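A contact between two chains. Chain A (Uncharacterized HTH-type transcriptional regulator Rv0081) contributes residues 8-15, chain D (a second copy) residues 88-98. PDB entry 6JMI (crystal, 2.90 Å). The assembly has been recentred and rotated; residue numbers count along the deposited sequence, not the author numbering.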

ATOM      1  N   LYS A   8       5.821   3.944 -12.618  1.00 58.82           N
ATOM      2  CA  LYS A   8       6.078   2.524 -12.409  1.00 57.60           C
ATOM      3  C   LYS A   8       6.567   2.252 -10.993  1.00 55.21           C
ATOM      4  O   LYS A   8       6.267   1.194 -10.428  1.00 59.48           O
ATOM      5  CB  LYS A   8       7.092   2.014 -13.433  1.00 59.59           C
ATOM      6  N   LEU A   9       7.318   3.188 -10.406  1.00 55.13           N
ATOM      7  CA  LEU A   9       7.737   3.032  -9.018  1.00 55.38           C
ATOM      8  C   LEU A   9       6.571   3.216  -8.056  1.00 55.81           C
ATOM      9  O   LEU A   9       6.525   2.559  -7.010  1.00 56.49           O
ATOM     10  CB  LEU A   9       8.855   4.021  -8.686  1.00 57.77           C
ATOM     11  CG  LEU A   9      10.179   3.845  -9.430  1.00 71.43           C
ATOM     12  CD1 LEU A   9      11.162   4.936  -9.036  1.00 76.22           C
ATOM     13  CD2 LEU A   9      10.765   2.469  -9.154  1.00 54.95           C
ATOM     14  N   LYS A  10       5.628   4.103  -8.384  1.00 56.07           N
ATOM     15  CA  LYS A  10       4.450   4.269  -7.538  1.00 57.95           C
ATOM     16  C   LYS A  10       3.588   3.013  -7.550  1.00 50.27           C
ATOM     17  O   LYS A  10       3.034   2.624  -6.516  1.00 76.99           O
ATOM     18  CB  LYS A  10       3.640   5.483  -7.990  1.00 53.04           C
ATOM     19  CG  LYS A  10       4.401   6.798  -7.944  1.00 54.51           C
ATOM     20  CD  LYS A  10       3.508   7.963  -8.335  1.00 56.47           C
ATOM     21  CE  LYS A  10       4.243   9.288  -8.222  1.00 58.24           C
ATOM     22  NZ  LYS A  10       3.425  10.420  -8.740  1.00 68.84           N
ATOM     23  N   ALA A  11       3.462   2.370  -8.712  1.00 51.27           N
ATOM     24  CA  ALA A  11       2.700   1.128  -8.788  1.00 63.90           C
ATOM     25  C   ALA A  11       3.445  -0.014  -8.111  1.00 63.72           C
ATOM     26  O   ALA A  11       2.834  -0.847  -7.433  1.00 64.70           O
ATOM     27  CB  ALA A  11       2.396   0.785 -10.245  1.00 57.67           C
ATOM     28  N   GLU A  12       4.768  -0.070  -8.289  1.00 63.34           N
ATOM     29  CA  GLU A  12       5.559  -1.106  -7.632  1.00 54.24           C
ATOM     30  C   GLU A  12       5.572  -0.924  -6.120  1.00 62.23           C
ATOM     31  O   GLU A  12       5.757  -1.897  -5.382  1.00 73.03           O
ATOM     32  CB  GLU A  12       6.986  -1.106  -8.179  1.00 50.14           C
ATOM     33  N   PHE A  13       5.381   0.309  -5.644  1.00 61.26           N
ATOM     34  CA  PHE A  13       5.306   0.541  -4.205  1.00 57.12           C
ATOM     35  C   PHE A  13       4.052  -0.089  -3.614  1.00 60.43           C
ATOM     36  O   PHE A  13       4.114  -0.773  -2.587  1.00 74.12           O
ATOM     37  CB  PHE A  13       5.350   2.041  -3.910  1.00 57.78           C
ATOM     38  CG  PHE A  13       5.219   2.374  -2.451  1.00 61.24           C
ATOM     39  CD1 PHE A  13       6.298   2.231  -1.595  1.00 61.66           C
ATOM     40  CD2 PHE A  13       4.018   2.832  -1.936  1.00 58.70           C
ATOM     41  CE1 PHE A  13       6.181   2.536  -0.251  1.00 58.17           C
ATOM     42  CE2 PHE A  13       3.895   3.141  -0.594  1.00 53.84           C
ATOM     43  CZ  PHE A  13       4.978   2.992   0.249  1.00 53.59           C
ATOM     44  N   PHE A  14       2.901   0.121  -4.258  1.00 58.98           N
ATOM     45  CA  PHE A  14       1.667  -0.487  -3.771  1.00 56.63           C
ATOM     46  C   PHE A  14       1.646  -1.990  -4.011  1.00 53.82           C
ATOM     47  O   PHE A  14       1.006  -2.726  -3.253  1.00 55.96           O
ATOM     48  CB  PHE A  14       0.457   0.172  -4.435  1.00 64.43           C
ATOM     49  CG  PHE A  14       0.167   1.556  -3.930  1.00 71.77           C
ATOM     50  CD1 PHE A  14       0.426   1.895  -2.613  1.00 73.77           C
ATOM     51  CD2 PHE A  14      -0.366   2.518  -4.772  1.00 76.99           C
ATOM     52  CE1 PHE A  14       0.158   3.168  -2.143  1.00 75.37           C
ATOM     53  CE2 PHE A  14      -0.635   3.793  -4.309  1.00 78.75           C
ATOM     54  CZ  PHE A  14      -0.373   4.118  -2.993  1.00 76.24           C
ATOM     55  N   LYS A  15       2.330  -2.465  -5.055  1.00 57.79           N
ATOM     56  CA  LYS A  15       2.413  -3.902  -5.291  1.00 63.47           C
ATOM     57  C   LYS A  15       3.186  -4.609  -4.185  1.00 72.40           C
ATOM     58  O   LYS A  15       2.910  -5.777  -3.886  1.00 75.53           O
ATOM     59  CB  LYS A  15       3.056  -4.176  -6.651  1.00 63.57           C
ATOM     60  CG  LYS A  15       3.072  -5.645  -7.049  1.00 67.22           C
ATOM     61  CD  LYS A  15       3.779  -5.852  -8.378  1.00 80.62           C
TER
ATOM     62  N   VAL D  88      -0.325  10.779   1.849  1.00 61.99           N
ATOM     63  CA  VAL D  88       0.632  10.073   2.695  1.00 58.46           C
ATOM     64  C   VAL D  88       1.422   9.050   1.884  1.00 55.81           C
ATOM     65  O   VAL D  88       2.557   8.715   2.240  1.00 50.90           O
ATOM     66  CB  VAL D  88      -0.089   9.423   3.891  1.00 59.45           C
ATOM     67  CG1 VAL D  88      -0.989   8.286   3.433  1.00 58.04           C
ATOM     68  CG2 VAL D  88       0.917   8.935   4.929  1.00 59.09           C
ATOM     69  N   ALA D  89       0.855   8.549   0.783  1.00 60.57           N
ATOM     70  CA  ALA D  89       1.596   7.620  -0.064  1.00 55.85           C
ATOM     71  C   ALA D  89       2.751   8.322  -0.766  1.00 53.80           C
ATOM     72  O   ALA D  89       3.861   7.781  -0.841  1.00 57.00           O
ATOM     73  CB  ALA D  89       0.660   6.971  -1.082  1.00 47.98           C
ATOM     74  N   ARG D  90       2.511   9.528  -1.285  1.00 57.13           N
ATOM     75  CA  ARG D  90       3.588  10.292  -1.906  1.00 61.66           C
ATOM     76  C   ARG D  90       4.609  10.756  -0.876  1.00 58.04           C
ATOM     77  O   ARG D  90       5.806  10.819  -1.180  1.00 60.16           O
ATOM     78  CB  ARG D  90       3.017  11.489  -2.665  1.00 71.78           C
ATOM     79  CG  ARG D  90       2.206  11.114  -3.895  1.00 87.08           C
ATOM     80  CD  ARG D  90       1.652  12.342  -4.605  1.00 93.71           C
ATOM     81  NE  ARG D  90       0.664  13.053  -3.797  1.00 96.62           N
ATOM     82  CZ  ARG D  90       0.918  14.161  -3.107  1.00 96.30           C
ATOM     83  NH1 ARG D  90       2.132  14.694  -3.125  1.00105.50           N
ATOM     84  NH2 ARG D  90      -0.044  14.738  -2.400  1.00 86.84           N
ATOM     85  N   LYS D  91       4.163  11.081   0.341  1.00 51.58           N
ATOM     86  CA  LYS D  91       5.099  11.470   1.390  1.00 51.58           C
ATOM     87  C   LYS D  91       6.004  10.308   1.778  1.00 55.69           C
ATOM     88  O   LYS D  91       7.215  10.488   1.956  1.00 58.88           O
ATOM     89  CB  LYS D  91       4.338  11.985   2.611  1.00 53.10           C
ATOM     90  CG  LYS D  91       5.232  12.299   3.800  1.00 59.39           C
ATOM     91  CD  LYS D  91       4.422  12.558   5.059  1.00 59.14           C
ATOM     92  CE  LYS D  91       5.331  12.760   6.260  1.00 62.80           C
ATOM     93  NZ  LYS D  91       4.560  12.956   7.518  1.00 68.88           N
ATOM     94  N   VAL D  92       5.436   9.108   1.915  1.00 55.54           N
ATOM     95  CA  VAL D  92       6.236   7.937   2.258  1.00 56.64           C
ATOM     96  C   VAL D  92       7.193   7.594   1.124  1.00 57.52           C
ATOM     97  O   VAL D  92       8.379   7.326   1.349  1.00 58.37           O
ATOM     98  CB  VAL D  92       5.323   6.748   2.606  1.00 56.70           C
ATOM     99  CG1 VAL D  92       6.115   5.451   2.598  1.00 51.64           C
ATOM    100  CG2 VAL D  92       4.666   6.961   3.959  1.00 52.09           C
ATOM    101  N   LEU D  93       6.694   7.605  -0.114  1.00 60.02           N
ATOM    102  CA  LEU D  93       7.530   7.241  -1.252  1.00 60.24           C
ATOM    103  C   LEU D  93       8.651   8.251  -1.465  1.00 64.16           C
ATOM    104  O   LEU D  93       9.767   7.876  -1.846  1.00 68.97           O
ATOM    105  CB  LEU D  93       6.673   7.113  -2.512  1.00 54.84           C
ATOM    106  CG  LEU D  93       7.393   6.604  -3.762  1.00 54.49           C
ATOM    107  CD1 LEU D  93       8.011   5.240  -3.501  1.00 50.45           C
ATOM    108  CD2 LEU D  93       6.439   6.546  -4.940  1.00 57.89           C
ATOM    109  N   ALA D  94       8.378   9.536  -1.223  1.00 62.79           N
ATOM    110  CA  ALA D  94       9.419  10.549  -1.364  1.00 55.06           C
ATOM    111  C   ALA D  94      10.537  10.333  -0.353  1.00 57.50           C
ATOM    112  O   ALA D  94      11.713  10.564  -0.657  1.00 64.52           O
ATOM    113  CB  ALA D  94       8.820  11.946  -1.212  1.00 54.70           C
ATOM    114  N   ARG D  95      10.190   9.890   0.858  1.00 50.05           N
ATOM    115  CA  ARG D  95      11.213   9.580   1.849  1.00 50.72           C
ATOM    116  C   ARG D  95      11.989   8.324   1.477  1.00 51.88           C
ATOM    117  O   ARG D  95      13.195   8.241   1.739  1.00 52.27           O
ATOM    118  CB  ARG D  95      10.576   9.418   3.230  1.00 60.02           C
ATOM    119  CG  ARG D  95      11.569   9.123   4.342  1.00 65.99           C
ATOM    120  CD  ARG D  95      10.868   8.590   5.579  1.00 79.67           C
ATOM    121  NE  ARG D  95      10.094   7.387   5.285  1.00 85.21           N
ATOM    122  CZ  ARG D  95      10.601   6.158   5.260  1.00 76.87           C
ATOM    123  NH1 ARG D  95      11.889   5.966   5.509  1.00 77.15           N
ATOM    124  NH2 ARG D  95       9.822   5.123   4.982  1.00 69.80           N
ATOM    125  N   VAL D  96      11.321   7.343   0.867  1.00 57.08           N
ATOM    126  CA  VAL D  96      12.001   6.114   0.465  1.00 64.13           C
ATOM    127  C   VAL D  96      13.023   6.404  -0.627  1.00 70.82           C
ATOM    128  O   VAL D  96      14.175   5.959  -0.555  1.00 80.29           O
ATOM    129  CB  VAL D  96      10.976   5.059   0.014  1.00 62.16           C
ATOM    130  CG1 VAL D  96      11.681   3.877  -0.630  1.00 74.34           C
ATOM    131  CG2 VAL D  96      10.136   4.600   1.195  1.00 53.37           C
ATOM    132  N   LEU D  97      12.618   7.158  -1.652  1.00 62.73           N
ATOM    133  CA  LEU D  97      13.540   7.487  -2.736  1.00 62.52           C
ATOM    134  C   LEU D  97      14.679   8.374  -2.254  1.00 70.08           C
ATOM    135  O   LEU D  97      15.801   8.275  -2.766  1.00 85.33           O
ATOM    136  CB  LEU D  97      12.785   8.162  -3.881  1.00 65.62           C
ATOM    137  CG  LEU D  97      11.622   7.367  -4.477  1.00 64.78           C
ATOM    138  CD1 LEU D  97      11.002   8.115  -5.648  1.00 71.49           C
ATOM    139  CD2 LEU D  97      12.077   5.978  -4.901  1.00 60.42           C
ATOM    140  N   SER D  98      14.418   9.242  -1.274  1.00 56.77           N
ATOM    141  CA  SER D  98      15.469  10.078  -0.708  1.00 60.16           C
ATOM    142  C   SER D  98      16.456   9.288   0.140  1.00 81.44           C
ATOM    143  O   SER D  98      17.528   9.813   0.461  1.00 86.82           O
ATOM    144  CB  SER D  98      14.852  11.198   0.131  1.00 60.94           C
ATOM    145  OG  SER D  98      15.856  12.007   0.717  1.00 79.10           O
TER

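Two helices meet here nearly at right angles, their directions 103° apart and their axes no closer than 11.3 Å. At that spacing the backbones stay well apart, and side chains must fill the gap; even the nearest CA atoms, those of Lys10(A) and Leu93(D), are 7.6 Å apart.

The main bump is Leu93(D). Its CA-to-CB bond points toward chain A, and its t,p rotamer spreads the two methyls over a shallow hollow formed by Leu9(A), Lys10(A) and Phe13(A). CD2 lies 3.6 Å from CG of Lys10(A), while CD1 lies 4.0 Å from CD1 of Phe13(A). Lys10(A) thus contributes as a hydrocarbon: its CB points sideways, its extended m,t,t,t chain lays methylene against the leucine, and its NZ finds a hydrogen bond elsewhere in the structure.

Phe13(A) supplies the floor under Val92(D) and Leu93(D). In its t rotamer the ring lies beneath CG1 of Val92(D) and CD1 of Leu93(D), both methyls on one side of its plane, with CZ 3.6 Å from CG1 of Val92(D). Both methyl contacts are oblique to the ring. Phe14(A) works differently: its CB points sideways, but the ring's end comes nearer, and CZ meets CB of Ala89(D) at 3.6 Å, with that methyl at the ring's edge. The small alanine side chain lets an aromatic tip come close to the helix.

Towards the other end the fit loosens, CD1 of Leu9(A) and CD2 of Leu97(D) standing 4.4 Å apart.

On chain D the contacting residues, Ala89(D), Val92(D), Leu93(D) and Leu97(D), follow the three- and four-residue spacing that keeps one helical face turned to the partner. No hydrogen bond joins the stretches. Backbone polar groups are largely paired within each helix, as in Phe13(A) N to Leu9(A) O at 2.9 Å, so the contact rests on apolar shape.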